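Long-range contact in DyP (Bjerkandera adusta, PDB 3MM3), which binds heme b and probably uses it to reduce peroxides while oxidising dyes and other substrates, as in DyP-type peroxidases generally: residues A327-I332 against F356-S361. The protein carries 1 engineered substitution. Residues are numbered along the deposited sequence; the frame is centred on the assembly and turned at random.
With HEM (protoporphyrin IX containing Fe), chain B; CYN (cyanide ion), chain C.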
ATOM      1  N   ALA A 327       0.957   9.440  -0.657  1.00  7.68           N
ATOM      2  CA  ALA A 327      -0.266   8.652  -0.543  1.00  6.84           C
ATOM      3  C   ALA A 327      -0.296   7.958   0.813  1.00  7.25           C
ATOM      4  O   ALA A 327       0.746   7.721   1.410  1.00  7.64           O
ATOM      5  CB  ALA A 327      -0.333   7.628  -1.667  1.00  7.12           C
ATOM      6  N   MET A 328      -1.495   7.611   1.273  1.00  6.85           N
ATOM      7  CA  MET A 328      -1.668   6.827   2.498  1.00  7.26           C
ATOM      8  C   MET A 328      -1.661   5.348   2.158  1.00  7.85           C
ATOM      9  O   MET A 328      -2.256   4.944   1.157  1.00  8.59           O
ATOM     10  CB  MET A 328      -2.995   7.158   3.173  1.00  7.65           C
ATOM     11  CG  MET A 328      -3.097   8.575   3.700  1.00  8.34           C
ATOM     12  SD  MET A 328      -2.031   8.885   5.121  1.00 10.31           S
ATOM     13  CE  MET A 328      -2.740  10.423   5.712  1.00 12.89           C
ATOM     14  N   ARG A 329      -1.012   4.534   2.985  1.00  7.61           N
ATOM     15  CA  ARG A 329      -0.993   3.083   2.752  1.00  8.49           C
ATOM     16  C   ARG A 329      -1.641   2.326   3.893  1.00  9.12           C
ATOM     17  O   ARG A 329      -1.435   2.667   5.059  1.00 10.13           O
ATOM     18  CB  ARG A 329       0.436   2.581   2.553  1.00  8.52           C
ATOM     19  CG  ARG A 329       1.066   3.059   1.267  1.00  8.42           C
ATOM     20  CD  ARG A 329       2.561   2.728   1.182  1.00  8.81           C
ATOM     21  NE  ARG A 329       3.258   3.330   2.319  1.00  9.26           N
ATOM     22  CZ  ARG A 329       3.968   2.678   3.239  1.00  8.20           C
ATOM     23  NH1 ARG A 329       4.190   1.365   3.152  1.00  8.08           N
ATOM     24  NH2 ARG A 329       4.510   3.366   4.236  1.00  9.51           N
ATOM     25  N   SER A 330      -2.401   1.280   3.568  1.00  9.86           N
ATOM     26  CA  SER A 330      -3.033   0.473   4.625  1.00 11.25           C
ATOM     27  C   SER A 330      -3.026  -1.012   4.264  1.00 12.23           C
ATOM     28  O   SER A 330      -4.078  -1.649   4.189  1.00 13.89           O
ATOM     29  CB  SER A 330      -4.456   0.980   4.943  1.00 11.43           C
ATOM     30  OG  SER A 330      -4.944   0.454   6.182  1.00 13.21           O
ATOM     31  N   SER A 331      -1.829  -1.552   4.056  1.00 12.41           N
ATOM     32  CA  SER A 331      -1.673  -2.937   3.594  1.00 13.08           C
ATOM     33  C   SER A 331      -1.640  -3.972   4.715  1.00 12.83           C
ATOM     34  O   SER A 331      -1.446  -3.641   5.884  1.00 14.42           O
ATOM     35  CB  SER A 331      -0.423  -3.051   2.734  1.00 13.25           C
ATOM     36  OG  SER A 331      -0.436  -2.056   1.722  1.00 15.38           O
ATOM     37  N   ILE A 332      -1.836  -5.235   4.352  1.00 11.56           N
ATOM     38  CA  ILE A 332      -1.758  -6.326   5.311  1.00 10.61           C
ATOM     39  C   ILE A 332      -1.225  -7.582   4.614  1.00  9.88           C
ATOM     40  O   ILE A 332      -1.625  -7.884   3.484  1.00  9.49           O
ATOM     41  CB  ILE A 332      -3.130  -6.585   5.989  1.00 10.36           C
ATOM     42  CG1 ILE A 332      -2.966  -7.477   7.233  1.00 10.78           C
ATOM     43  CG2 ILE A 332      -4.164  -7.099   4.976  1.00 11.31           C
ATOM     44  CD1 ILE A 332      -4.208  -7.560   8.106  1.00 11.53           C
ATOM     45  N   PHE A 356      -2.272  -5.049  -0.752  1.00  6.80           N
ATOM     46  CA  PHE A 356      -1.736  -3.695  -0.753  1.00  6.58           C
ATOM     47  C   PHE A 356      -2.832  -2.679  -1.042  1.00  6.83           C
ATOM     48  O   PHE A 356      -3.638  -2.854  -1.959  1.00  6.91           O
ATOM     49  CB  PHE A 356      -0.615  -3.636  -1.785  1.00  6.86           C
ATOM     50  CG  PHE A 356      -0.075  -2.262  -2.053  1.00  6.16           C
ATOM     51  CD1 PHE A 356       1.063  -1.808  -1.391  1.00  6.77           C
ATOM     52  CD2 PHE A 356      -0.671  -1.441  -3.015  1.00  6.55           C
ATOM     53  CE1 PHE A 356       1.583  -0.534  -1.664  1.00  6.85           C
ATOM     54  CE2 PHE A 356      -0.156  -0.175  -3.301  1.00  7.55           C
ATOM     55  CZ  PHE A 356       0.981   0.279  -2.630  1.00  6.50           C
ATOM     56  N   VAL A 357      -2.824  -1.606  -0.257  1.00  6.96           N
ATOM     57  CA  VAL A 357      -3.853  -0.581  -0.324  1.00  8.39           C
ATOM     58  C   VAL A 357      -3.166   0.777  -0.271  1.00  8.14           C
ATOM     59  O   VAL A 357      -2.415   1.064   0.662  1.00  8.52           O
ATOM     60  CB  VAL A 357      -4.822  -0.740   0.884  1.00  9.31           C
ATOM     61  CG1 VAL A 357      -5.793   0.404   0.971  1.00 10.44           C
ATOM     62  CG2 VAL A 357      -5.591  -2.054   0.806  1.00 10.33           C
ATOM     63  N   GLU A 358      -3.423   1.610  -1.270  1.00  7.65           N
ATOM     64  CA  GLU A 358      -2.879   2.967  -1.267  1.00  7.07           C
ATOM     65  C   GLU A 358      -3.983   3.956  -1.639  1.00  6.63           C
ATOM     66  O   GLU A 358      -4.695   3.749  -2.627  1.00  6.84           O
ATOM     67  CB  GLU A 358      -1.695   3.052  -2.223  1.00  8.02           C
ATOM     68  CG  GLU A 358      -0.835   4.254  -2.024  1.00  9.31           C
ATOM     69  CD  GLU A 358       0.536   4.145  -2.691  1.00  9.87           C
ATOM     70  OE1 GLU A 358       0.673   3.461  -3.716  1.00  9.45           O
ATOM     71  OE2 GLU A 358       1.499   4.766  -2.184  1.00 10.17           O
ATOM     72  N   TYR A 359      -4.119   5.015  -0.841  1.00  6.35           N
ATOM     73  CA  TYR A 359      -5.155   6.034  -1.022  1.00  6.60           C
ATOM     74  C   TYR A 359      -4.565   7.366  -1.444  1.00  6.28           C
ATOM     75  O   TYR A 359      -3.557   7.820  -0.879  1.00  6.23           O
ATOM     76  CB  TYR A 359      -5.905   6.283   0.281  1.00  6.56           C
ATOM     77  CG  TYR A 359      -6.677   5.110   0.843  1.00  6.11           C
ATOM     78  CD1 TYR A 359      -7.878   4.696   0.267  1.00  6.81           C
ATOM     79  CD2 TYR A 359      -6.229   4.445   1.986  1.00  7.22           C
ATOM     80  CE1 TYR A 359      -8.602   3.638   0.794  1.00  7.54           C
ATOM     81  CE2 TYR A 359      -6.955   3.373   2.531  1.00  7.53           C
ATOM     82  CZ  TYR A 359      -8.143   2.978   1.919  1.00  7.21           C
ATOM     83  OH  TYR A 359      -8.897   1.940   2.434  1.00  8.10           O
ATOM     84  N   GLN A 360      -5.225   8.012  -2.406  1.00  6.30           N
ATOM     85  CA  GLN A 360      -4.817   9.329  -2.906  1.00  6.05           C
ATOM     86  C   GLN A 360      -5.994   9.940  -3.635  1.00  6.65           C
ATOM     87  O   GLN A 360      -6.893   9.227  -4.065  1.00  6.40           O
ATOM     88  CB  GLN A 360      -3.625   9.202  -3.865  1.00  6.45           C
ATOM     89  CG  GLN A 360      -3.878   8.257  -5.060  1.00  6.24           C
ATOM     90  CD  GLN A 360      -3.558   6.809  -4.742  1.00  6.80           C
ATOM     91  OE1 GLN A 360      -2.400   6.465  -4.505  1.00  6.88           O
ATOM     92  NE2 GLN A 360      -4.578   5.945  -4.741  1.00  7.29           N
ATOM     93  N   SER A 361      -5.998  11.258  -3.771  1.00  6.65           N
ATOM     94  CA  SER A 361      -7.056  11.913  -4.531  1.00  6.50           C
ATOM     95  C   SER A 361      -6.891  11.705  -6.028  1.00  6.85           C
ATOM     96  O   SER A 361      -7.876  11.682  -6.751  1.00  6.89           O
ATOM     97  CB  SER A 361      -7.086  13.406  -4.229  1.00  6.46           C
ATOM     98  OG  SER A 361      -5.862  13.994  -4.638  1.00  7.54           O
TER
HETATM   99  CHA HEM B 501       7.465   1.522   2.223  1.00  5.18           C
HETATM  100  CHB HEM B 501       7.376  -3.250   1.507  1.00  6.39           C
HETATM  101  CHC HEM B 501       4.833  -2.595  -2.547  1.00  5.57           C
HETATM  102  CHD HEM B 501       5.000   2.177  -1.920  1.00  4.99           C
HETATM  103  C1A HEM B 501       7.692   0.183   2.368  1.00  5.29           C
HETATM  104  C2A HEM B 501       8.452  -0.430   3.429  1.00  6.50           C
HETATM  105  C3A HEM B 501       8.436  -1.748   3.224  1.00  6.13           C
HETATM  106  C4A HEM B 501       7.648  -2.012   2.047  1.00  6.51           C
HETATM  107  CMA HEM B 501       9.108  -2.836   4.078  1.00  7.78           C
HETATM  108  CAA HEM B 501       9.178   0.344   4.554  1.00  7.25           C
HETATM  109  CBA HEM B 501       8.241   0.833   5.663  1.00  8.60           C
HETATM  110  CGA HEM B 501       7.886   2.297   5.523  1.00 13.18           C
HETATM  111  O1A HEM B 501       8.772   3.096   5.155  1.00 15.11           O
HETATM  112  O2A HEM B 501       6.745   2.677   5.809  1.00 16.29           O
HETATM  113  C1B HEM B 501       6.672  -3.499   0.356  1.00  6.18           C
HETATM  114  C2B HEM B 501       6.340  -4.804  -0.169  1.00  6.12           C
HETATM  115  C3B HEM B 501       5.629  -4.622  -1.285  1.00  6.42           C
HETATM  116  C4B HEM B 501       5.481  -3.189  -1.487  1.00  4.99           C
HETATM  117  CMB HEM B 501       6.777  -6.135   0.474  1.00  7.64           C
HETATM  118  CAB HEM B 501       5.032  -5.690  -2.222  1.00  7.07           C
HETATM  119  CBB HEM B 501       4.703  -6.918  -1.806  1.00  8.60           C
HETATM  120  C1C HEM B 501       4.709  -1.245  -2.762  1.00  5.47           C
HETATM  121  C2C HEM B 501       4.126  -0.631  -3.939  1.00  5.72           C
HETATM  122  C3C HEM B 501       4.187   0.706  -3.764  1.00  6.10           C
HETATM  123  C4C HEM B 501       4.803   0.949  -2.484  1.00  5.42           C
HETATM  124  CMC HEM B 501       3.532  -1.429  -5.123  1.00  7.22           C
HETATM  125  CAC HEM B 501       3.698   1.829  -4.703  1.00  7.04           C
HETATM  126  CBC HEM B 501       3.773   1.710  -6.027  1.00  6.86           C
HETATM  127  C1D HEM B 501       5.601   2.419  -0.716  1.00  5.38           C
HETATM  128  C2D HEM B 501       5.708   3.720  -0.122  1.00  6.37           C
HETATM  129  C3D HEM B 501       6.476   3.521   1.147  1.00  6.57           C
HETATM  130  C4D HEM B 501       6.767   2.115   1.204  1.00  4.42           C
HETATM  131  CMD HEM B 501       5.156   5.063  -0.630  1.00  7.57           C
HETATM  132  CAD HEM B 501       6.858   4.621   2.135  1.00  6.91           C
HETATM  133  CBD HEM B 501       8.076   5.342   1.562  1.00  7.11           C
HETATM  134  CGD HEM B 501       8.450   6.549   2.389  1.00  7.09           C
HETATM  135  O1D HEM B 501       9.651   6.687   2.733  1.00  7.92           O
HETATM  136  O2D HEM B 501       7.570   7.385   2.703  1.00  6.86           O
HETATM  137  NA  HEM B 501       7.202  -0.811   1.555  1.00  5.85           N
HETATM  138  NB  HEM B 501       6.133  -2.517  -0.467  1.00  5.55           N
HETATM  139  NC  HEM B 501       5.135  -0.257  -1.906  1.00  5.43           N
HETATM  140  ND  HEM B 501       6.225   1.471   0.098  1.00  5.37           N
HETATM  141 FE   HEM B 501       6.192  -0.539  -0.205  1.00  5.95          FE
HETATM  142  C   CYN C 502       4.425  -0.781   0.806  1.00  6.44           C
HETATM  143  N   CYN C 502       3.469  -1.005   1.402  1.00  8.27           N
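Met328 and Arg329 pair with Tyr359 and Glu358 as antiparallel beta-strands, at the border of the C-terminal ferredoxin-like sheet of the DyP fold, where strand 328-334 lies outermost beside strand 353-360. The pairing illustrates how a sheet with two differently used faces can build a heme pocket. Met328 and Tyr359 form the hydrogen-bonded pair: the Tyr359 N to Met328 O bond, 2.7 Å long, is nearly straight. Past Ser330, whose N donates to Val357 O, the pattern is broken; the side chain of Ser331 takes over, its OG accepting from Val357 N at 3.1 Å. Chi1 of -51° sets that OG beside its own backbone N and against the neighbouring strand. On the face carrying Met328 and Tyr359, the tyrosine hydroxyl and Ser330 OG both bond to Asp14. Arg329, Glu358 and Phe356 instead reach the distal side of the heme. Arg329 and Glu358 extend alongside one another without their charged ends touching, the two flat groups turned 75° apart. A bend at chi3 (-58°) helps bring the guanidinium over the porphyrin, where HEM C3D lies 3.3 Å above its plane, over its centre, while NH2 grips propionate atom O2A. Phe356 CE1 comes within 3.4 Å of HEM C1C, with heme methyl CMC over one face of the ring. Engineered Asn171 and Arg329 both bind the iron-bound cyanide, Arg329 NH1 donating to cyanide N, 3.0 Å away at the edge of the guanidinium and in its plane.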